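Acetyl-CoA C-acetyltransferase (Syntrophomonas wolfei subsp. wolfei, PDB 7N7Z) probably catalyses the reversible thiolase condensation of two acetyl-CoA molecules to acetoacetyl-CoA, with release of CoA. Local coordinates at residues V10-A14 with A40-A45; I51-G57 with T111-T117; M277-C283 with A396-D402. All blocks are in the same frame, centred on the assembly; numbering follows the deposited sequence.

Contact 1: V10-A14 with A40-A45; sequences VVGMA and AAIERA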
# COMPACT_ATOMS: atom_id res chain seq x y z
N VAL B 10 -32.49 29.15 -12.09
CA VAL B 10 -32.42 27.83 -11.47
C VAL B 10 -33.84 27.29 -11.39
O VAL B 10 -34.75 27.99 -10.93
CB VAL B 10 -31.77 27.88 -10.08
CG1 VAL B 10 -31.50 26.48 -9.57
CG2 VAL B 10 -30.49 28.70 -10.12
N VAL B 11 -34.03 26.04 -11.82
CA VAL B 11 -35.35 25.44 -11.87
C VAL B 11 -35.52 24.31 -10.86
O VAL B 11 -36.66 24.01 -10.47
CB VAL B 11 -35.67 24.94 -13.29
CG1 VAL B 11 -37.08 24.38 -13.36
CG2 VAL B 11 -35.51 26.07 -14.29
N GLY B 12 -34.44 23.67 -10.43
CA GLY B 12 -34.53 22.61 -9.44
C GLY B 12 -33.28 22.59 -8.59
O GLY B 12 -32.18 22.88 -9.06
N MET B 13 -33.45 22.23 -7.32
CA MET B 13 -32.35 22.21 -6.36
C MET B 13 -32.60 21.13 -5.33
O MET B 13 -33.73 20.92 -4.89
CB MET B 13 -32.20 23.57 -5.67
CG MET B 13 -31.87 24.71 -6.61
SD MET B 13 -31.72 26.28 -5.75
CE MET B 13 -29.95 26.39 -5.56
N ALA B 14 -31.53 20.45 -4.93
CA ALA B 14 -31.64 19.39 -3.93
C ALA B 14 -30.26 19.11 -3.35
O ALA B 14 -29.23 19.38 -3.98
CB ALA B 14 -32.24 18.12 -4.52
N ALA B 40 -33.04 14.19 -7.70
CA ALA B 40 -33.96 15.05 -6.96
C ALA B 40 -34.11 16.40 -7.64
O ALA B 40 -35.23 16.88 -7.87
CB ALA B 40 -33.47 15.22 -5.52
N ALA B 41 -32.99 17.03 -7.99
CA ALA B 41 -33.05 18.33 -8.65
C ALA B 41 -33.77 18.23 -9.99
O ALA B 41 -34.57 19.11 -10.34
CB ALA B 41 -31.65 18.90 -8.83
N ILE B 42 -33.51 17.17 -10.75
CA ILE B 42 -34.12 17.02 -12.06
C ILE B 42 -35.63 16.84 -11.94
O ILE B 42 -36.41 17.48 -12.65
CB ILE B 42 -33.48 15.86 -12.84
CG1 ILE B 42 -32.05 16.22 -13.24
CG2 ILE B 42 -34.31 15.51 -14.06
CD1 ILE B 42 -31.25 15.07 -13.82
N GLU B 43 -36.06 15.96 -11.03
CA GLU B 43 -37.49 15.76 -10.83
C GLU B 43 -38.17 17.04 -10.37
O GLU B 43 -39.23 17.41 -10.87
CB GLU B 43 -37.73 14.64 -9.82
CG GLU B 43 -39.21 14.36 -9.60
CD GLU B 43 -39.82 15.27 -8.56
OE1 GLU B 43 -40.78 16.00 -8.87
OE2 GLU B 43 -39.35 15.24 -7.41
N ARG B 44 -37.57 17.71 -9.38
CA ARG B 44 -38.18 18.93 -8.84
C ARG B 44 -38.32 19.99 -9.93
O ARG B 44 -39.31 20.72 -9.96
CB ARG B 44 -37.34 19.46 -7.68
CG ARG B 44 -37.39 18.57 -6.45
CD ARG B 44 -36.28 18.91 -5.47
NE ARG B 44 -36.36 18.09 -4.27
CZ ARG B 44 -35.71 18.35 -3.14
NH1 ARG B 44 -34.92 19.40 -3.02
NH2 ARG B 44 -35.87 17.53 -2.10
N ALA B 45 -37.34 20.08 -10.82
CA ALA B 45 -37.44 21.02 -11.93
C ALA B 45 -38.55 20.63 -12.89
O ALA B 45 -39.12 21.49 -13.57
CB ALA B 45 -36.10 21.10 -12.67
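Start at V11, where the strand meets the C-terminal end of the helix: V11 CG1 packs 3.5 Å from A45 CB, and V11 O receives a CA-H...O contact from A45 CA at 3.4 Å. G12 is the tight spot. Its CA sits 4.1 Å from A45 CA and 3.6 Å from A41 O, and a CB would collide with both A41 O and A45 CB, so the missing side chain lets strand and helix come so close. M13 points its CB away from the helix, and its side chain goes to I368, V369 and Y372 of helix 360-378; its O, however, accepts a 2.7 Å hydrogen bond from R44 NH1. The same guanidinium bonds the carbonyls of E202 and I203. A14 turns back toward the helix, with A14 CB 3.3 Å from A40 CB and 3.3 Å from R44 NH1, over one face of the guanidinium. The axes of segments 10-14 and 40-45 approach to 6.0 Å, their directions 139° apart. Strand 8-20, helix 30-45 and strand 54-58 form a beta-alpha-beta crossover: the two strands run parallel, with 113-121 and 254-264 between them, and the helix packs on the sheet as in the N-terminal half of the thiolase fold.

Contact 2: I51-G57 with T111-T117; sequences IIDEIVG and TDISLVT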
# COMPACT_ATOMS: atom_id res chain seq x y z
N ILE B 51 -33.06 15.86 -22.38
CA ILE B 51 -32.78 17.09 -23.11
C ILE B 51 -31.76 17.97 -22.41
O ILE B 51 -31.42 19.04 -22.94
CB ILE B 51 -34.07 17.88 -23.38
CG1 ILE B 51 -34.62 18.47 -22.07
CG2 ILE B 51 -35.11 16.99 -24.05
CD1 ILE B 51 -36.02 19.04 -22.19
N ILE B 52 -31.26 17.56 -21.24
CA ILE B 52 -30.24 18.34 -20.56
C ILE B 52 -28.97 18.34 -21.40
O ILE B 52 -28.54 17.30 -21.90
CB ILE B 52 -29.99 17.78 -19.15
CG1 ILE B 52 -31.24 17.99 -18.28
CG2 ILE B 52 -28.77 18.44 -18.52
CD1 ILE B 52 -31.15 17.37 -16.89
N ASP B 53 -28.37 19.52 -21.56
CA ASP B 53 -27.29 19.68 -22.53
C ASP B 53 -25.94 19.22 -21.99
O ASP B 53 -25.07 18.83 -22.78
CB ASP B 53 -27.20 21.14 -22.98
CG ASP B 53 -28.38 21.56 -23.82
OD1 ASP B 53 -28.75 20.81 -24.75
OD2 ASP B 53 -28.94 22.65 -23.56
N GLU B 54 -25.74 19.27 -20.68
CA GLU B 54 -24.44 18.94 -20.12
C GLU B 54 -24.59 18.67 -18.63
O GLU B 54 -25.64 18.92 -18.04
CB GLU B 54 -23.42 20.06 -20.35
CG GLU B 54 -23.69 21.32 -19.52
CD GLU B 54 -22.61 22.37 -19.66
OE1 GLU B 54 -21.48 22.01 -20.06
OE2 GLU B 54 -22.88 23.55 -19.36
N ILE B 55 -23.52 18.16 -18.03
CA ILE B 55 -23.36 18.12 -16.59
C ILE B 55 -22.00 18.72 -16.26
O ILE B 55 -20.99 18.35 -16.87
CB ILE B 55 -23.47 16.69 -16.02
CG1 ILE B 55 -23.33 16.72 -14.50
CG2 ILE B 55 -22.42 15.78 -16.64
CD1 ILE B 55 -23.49 15.37 -13.83
N VAL B 56 -21.98 19.67 -15.33
CA VAL B 56 -20.75 20.21 -14.77
C VAL B 56 -20.65 19.70 -13.35
O VAL B 56 -21.39 20.14 -12.46
CB VAL B 56 -20.72 21.74 -14.82
CG1 VAL B 56 -19.36 22.26 -14.40
CG2 VAL B 56 -21.07 22.23 -16.22
N GLY B 57 -19.74 18.75 -13.12
CA GLY B 57 -19.62 18.08 -11.84
C GLY B 57 -18.52 18.70 -11.00
O GLY B 57 -17.40 18.90 -11.47
N THR B 111 -25.32 26.27 -24.22
CA THR B 111 -26.27 25.29 -23.73
C THR B 111 -27.53 26.02 -23.29
O THR B 111 -27.51 27.20 -22.94
CB THR B 111 -25.71 24.47 -22.56
OG1 THR B 111 -25.39 25.35 -21.47
CG2 THR B 111 -24.46 23.71 -22.98
N ASP B 112 -28.65 25.29 -23.30
CA ASP B 112 -29.91 25.80 -22.79
C ASP B 112 -30.25 25.26 -21.41
O ASP B 112 -30.85 25.99 -20.61
CB ASP B 112 -31.05 25.44 -23.76
CG ASP B 112 -30.80 25.94 -25.17
OD1 ASP B 112 -30.12 26.98 -25.31
OD2 ASP B 112 -31.27 25.30 -26.13
N ILE B 113 -29.87 24.02 -21.11
CA ILE B 113 -30.12 23.40 -19.82
C ILE B 113 -28.83 22.72 -19.38
O ILE B 113 -28.25 21.93 -20.12
CB ILE B 113 -31.27 22.37 -19.89
CG1 ILE B 113 -32.45 22.93 -20.69
CG2 ILE B 113 -31.69 21.95 -18.49
CD1 ILE B 113 -33.60 21.96 -20.86
N SER B 114 -28.38 23.04 -18.16
CA SER B 114 -27.15 22.49 -17.62
C SER B 114 -27.41 21.92 -16.23
O SER B 114 -28.03 22.58 -15.39
CB SER B 114 -26.05 23.56 -17.55
OG SER B 114 -25.56 23.87 -18.84
N LEU B 115 -26.94 20.70 -16.00
CA LEU B 115 -26.98 20.09 -14.68
C LEU B 115 -25.66 20.36 -13.98
O LEU B 115 -24.59 20.20 -14.58
CB LEU B 115 -27.23 18.59 -14.79
CG LEU B 115 -27.10 17.78 -13.50
CD1 LEU B 115 -28.05 18.30 -12.43
CD2 LEU B 115 -27.35 16.30 -13.76
N VAL B 116 -25.73 20.78 -12.72
CA VAL B 116 -24.55 20.99 -11.89
C VAL B 116 -24.66 20.07 -10.69
O VAL B 116 -25.64 20.13 -9.94
CB VAL B 116 -24.40 22.45 -11.45
CG1 VAL B 116 -23.19 22.61 -10.54
CG2 VAL B 116 -24.28 23.36 -12.66
N THR B 117 -23.66 19.21 -10.51
CA THR B 117 -23.57 18.34 -9.34
C THR B 117 -22.34 18.73 -8.53
O THR B 117 -21.29 19.06 -9.09
CB THR B 117 -23.49 16.86 -9.74
OG1 THR B 117 -22.33 16.64 -10.55
CG2 THR B 117 -24.73 16.45 -10.51
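I113 lies against two isoleucines: its CD1 is 3.8 Å from I51 CG1 and its CG2 is 4.0 Å from I52 CG1. I52 also reaches forward, placing its CG2 4.0 Å from L115 CB. D53 ties the loop before strand 54-58 to the start of strand 113-121. Its backbone N donates to I113 O at 2.8 Å, while its carboxylate OD2 accepts from D112 N at 2.7 Å and I113 N at 3.0 Å; OD1 makes a salt bridge to R82. T111 OG1 donates to S114 OG at 3.0 Å, and S114 OG donates to E54 OE2 at 2.7 Å, a short chain of hydrogen bonds. Beyond it the strands pair in parallel, within the helix-flanked mixed sheet of the N-terminal thiolase domain. L115 N to E54 O (3.0 Å) and V56 N to L115 O (2.8 Å) straddle I55, and T117 N to V56 O (3.1 Å) carries the register on to G57 opposite T117. On one face I55 CD1 meets L115 CD2 at 4.0 Å and T117 CG2 at 3.7 Å; there L115 and T117 pack on A38 of helix 30-45. The other face carries E54, V56, S114 and V116, with helix 94-107 against E54 and V116, while R97 of the second subunit forms a salt bridge with E54. Strand 54-58 sits between strands 84-89 and 113-121, and the latter borders strand 254-264.

Contact 3: M277-C283 with A396-D402; sequences MKLVGIC and ASLWTRD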
# COMPACT_ATOMS: atom_id res chain seq x y z
N MET B 277 -35.13 31.11 -9.08
CA MET B 277 -34.44 32.38 -8.90
C MET B 277 -33.49 32.59 -10.08
O MET B 277 -33.19 31.65 -10.82
CB MET B 277 -33.70 32.45 -7.56
CG MET B 277 -32.60 31.42 -7.39
SD MET B 277 -31.75 31.63 -5.81
CE MET B 277 -30.76 30.14 -5.76
N LYS B 278 -33.04 33.83 -10.23
CA LYS B 278 -32.25 34.25 -11.37
C LYS B 278 -30.84 34.61 -10.93
O LYS B 278 -30.66 35.36 -9.96
CB LYS B 278 -32.90 35.45 -12.07
CG LYS B 278 -31.96 36.24 -12.97
CD LYS B 278 -32.72 37.07 -14.00
CE LYS B 278 -33.79 37.92 -13.34
NZ LYS B 278 -34.34 38.96 -14.25
N LEU B 279 -29.85 34.08 -11.64
CA LEU B 279 -28.46 34.45 -11.40
C LEU B 279 -28.28 35.95 -11.60
O LEU B 279 -28.59 36.49 -12.66
CB LEU B 279 -27.54 33.67 -12.33
CG LEU B 279 -26.05 33.99 -12.25
CD1 LEU B 279 -25.49 33.62 -10.88
CD2 LEU B 279 -25.29 33.27 -13.35
N VAL B 280 -27.77 36.62 -10.57
CA VAL B 280 -27.46 38.05 -10.63
C VAL B 280 -25.97 38.27 -10.88
O VAL B 280 -25.59 39.05 -11.75
CB VAL B 280 -27.92 38.75 -9.34
CG1 VAL B 280 -27.57 40.24 -9.39
CG2 VAL B 280 -29.41 38.56 -9.12
N GLY B 281 -25.13 37.59 -10.11
CA GLY B 281 -23.69 37.72 -10.27
C GLY B 281 -22.98 36.55 -9.65
O GLY B 281 -23.55 35.81 -8.84
N ILE B 282 -21.72 36.38 -10.04
CA ILE B 282 -20.90 35.29 -9.54
C ILE B 282 -19.47 35.53 -10.03
O ILE B 282 -19.25 35.83 -11.20
CB ILE B 282 -21.43 33.92 -10.01
CG1 ILE B 282 -20.60 32.79 -9.40
CG2 ILE B 282 -21.43 33.84 -11.53
CD1 ILE B 282 -21.29 31.44 -9.44
N CYS B 283 -18.50 35.39 -9.13
CA CYS B 283 -17.12 35.69 -9.49
C CYS B 283 -16.20 35.11 -8.42
O CYS B 283 -16.65 34.64 -7.37
CB CYS B 283 -16.89 37.20 -9.63
SG CYS B 283 -17.12 38.14 -8.10
N ALA B 396 -18.08 34.32 -4.63
CA ALA B 396 -19.33 34.87 -4.13
C ALA B 396 -20.31 34.95 -5.29
O ALA B 396 -19.91 35.09 -6.45
CB ALA B 396 -19.14 36.25 -3.49
N SER B 397 -21.60 34.85 -4.98
CA SER B 397 -22.63 34.87 -6.01
C SER B 397 -23.88 35.53 -5.45
O SER B 397 -24.14 35.48 -4.24
CB SER B 397 -22.95 33.46 -6.51
OG SER B 397 -23.28 32.59 -5.44
N LEU B 398 -24.65 36.15 -6.34
CA LEU B 398 -25.87 36.87 -5.97
C LEU B 398 -27.03 36.39 -6.83
O LEU B 398 -26.85 36.08 -8.01
CB LEU B 398 -25.69 38.38 -6.14
CG LEU B 398 -24.59 39.00 -5.27
CD1 LEU B 398 -24.18 40.36 -5.83
CD2 LEU B 398 -25.05 39.12 -3.83
N TRP B 399 -28.21 36.33 -6.22
CA TRP B 399 -29.39 35.77 -6.87
C TRP B 399 -30.61 36.55 -6.42
O TRP B 399 -30.61 37.20 -5.37
CB TRP B 399 -29.55 34.28 -6.53
CG TRP B 399 -28.28 33.47 -6.67
CD1 TRP B 399 -27.19 33.50 -5.85
CD2 TRP B 399 -27.99 32.51 -7.69
NE1 TRP B 399 -26.24 32.62 -6.29
CE2 TRP B 399 -26.70 32.00 -7.42
CE3 TRP B 399 -28.68 32.03 -8.80
CZ2 TRP B 399 -26.10 31.04 -8.23
CZ3 TRP B 399 -28.08 31.08 -9.60
CH2 TRP B 399 -26.80 30.59 -9.31
N THR B 400 -31.67 36.48 -7.23
CA THR B 400 -32.94 37.12 -6.90
C THR B 400 -34.09 36.23 -7.34
O THR B 400 -34.00 35.52 -8.35
CB THR B 400 -33.08 38.50 -7.56
OG1 THR B 400 -34.27 39.14 -7.07
CG2 THR B 400 -33.15 38.38 -9.08
N ARG B 401 -35.18 36.28 -6.58
CA ARG B 401 -36.42 35.59 -6.92
C ARG B 401 -37.35 36.46 -7.76
O ARG B 401 -38.57 36.29 -7.70
CB ARG B 401 -37.13 35.12 -5.65
CG ARG B 401 -36.32 34.12 -4.84
CD ARG B 401 -37.06 33.70 -3.58
NE ARG B 401 -38.24 32.90 -3.88
CZ ARG B 401 -39.34 32.86 -3.14
NH1 ARG B 401 -39.45 33.57 -2.03
NH2 ARG B 401 -40.35 32.09 -3.52
N ASP B 402 -36.79 37.37 -8.56
CA ASP B 402 -37.59 38.29 -9.36
C ASP B 402 -38.59 39.05 -8.50
O ASP B 402 -38.54 40.28 -8.42
CB ASP B 402 -38.31 37.54 -10.48
CG ASP B 402 -37.35 37.00 -11.52
OD1 ASP B 402 -36.24 37.55 -11.64
OD2 ASP B 402 -37.72 36.03 -12.22
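The big bump here is the W399 indole, and L279 closes over it: L279 CD1 lies 3.7 Å from the centroid of the six-membered ring, nearly along its normal, a CH-pi contact. M277 fills in beside it, its SD 3.5 Å from W399 CB and obliquely placed 4.7 Å from the five-membered ring centroid, a Met-aromatic contact. The indole is held by W399 NE1 donating to S397 OG (3.1 Å), and I282 CG1 rests on S397 CB at 3.8 Å. Helices 94-107 and 360-378 cover this face. V280 fits the hollow between L398 and T400, with V280 CB 3.9 Å from L398 CB and V280 CG2 3.7 Å from T400 CG2; W309 packs on V280 and L398. K278 NZ forms its main salt bridge with E7 and a second, past the end of strand 394-400, with D402 OD1 at 3.5 Å. L398 O accepts both V280 N (2.8 Å) and G281 N (3.1 Å): a classic beta bulge in an antiparallel strand pair of the C-terminal thiolase domain.

How the contacts relate
All three contacts hang on one mixed sheet. The centre of contact 1 lies about 12 Å from that of contact 2, which it touches through I42, with I42 CD1 3.8 Å from I52 CD1. Toward contact 3, about 17 Å away between centres, strands 8-20 and 277-285 are neighbours, with a probable hydrogen bond from V10 N to M277 O (2.9 Å) and V10 CG2 3.4 Å from W399 CZ3. Contacts 2 and 3 do not meet, their nearest atoms being about 8 Å apart, yet both touch the second subunit. The side chain of A396, in contact 3, lies about 10 Å from that of C388, a predicted proton acceptor; contacts 1 and 2 lie away from the predicted site.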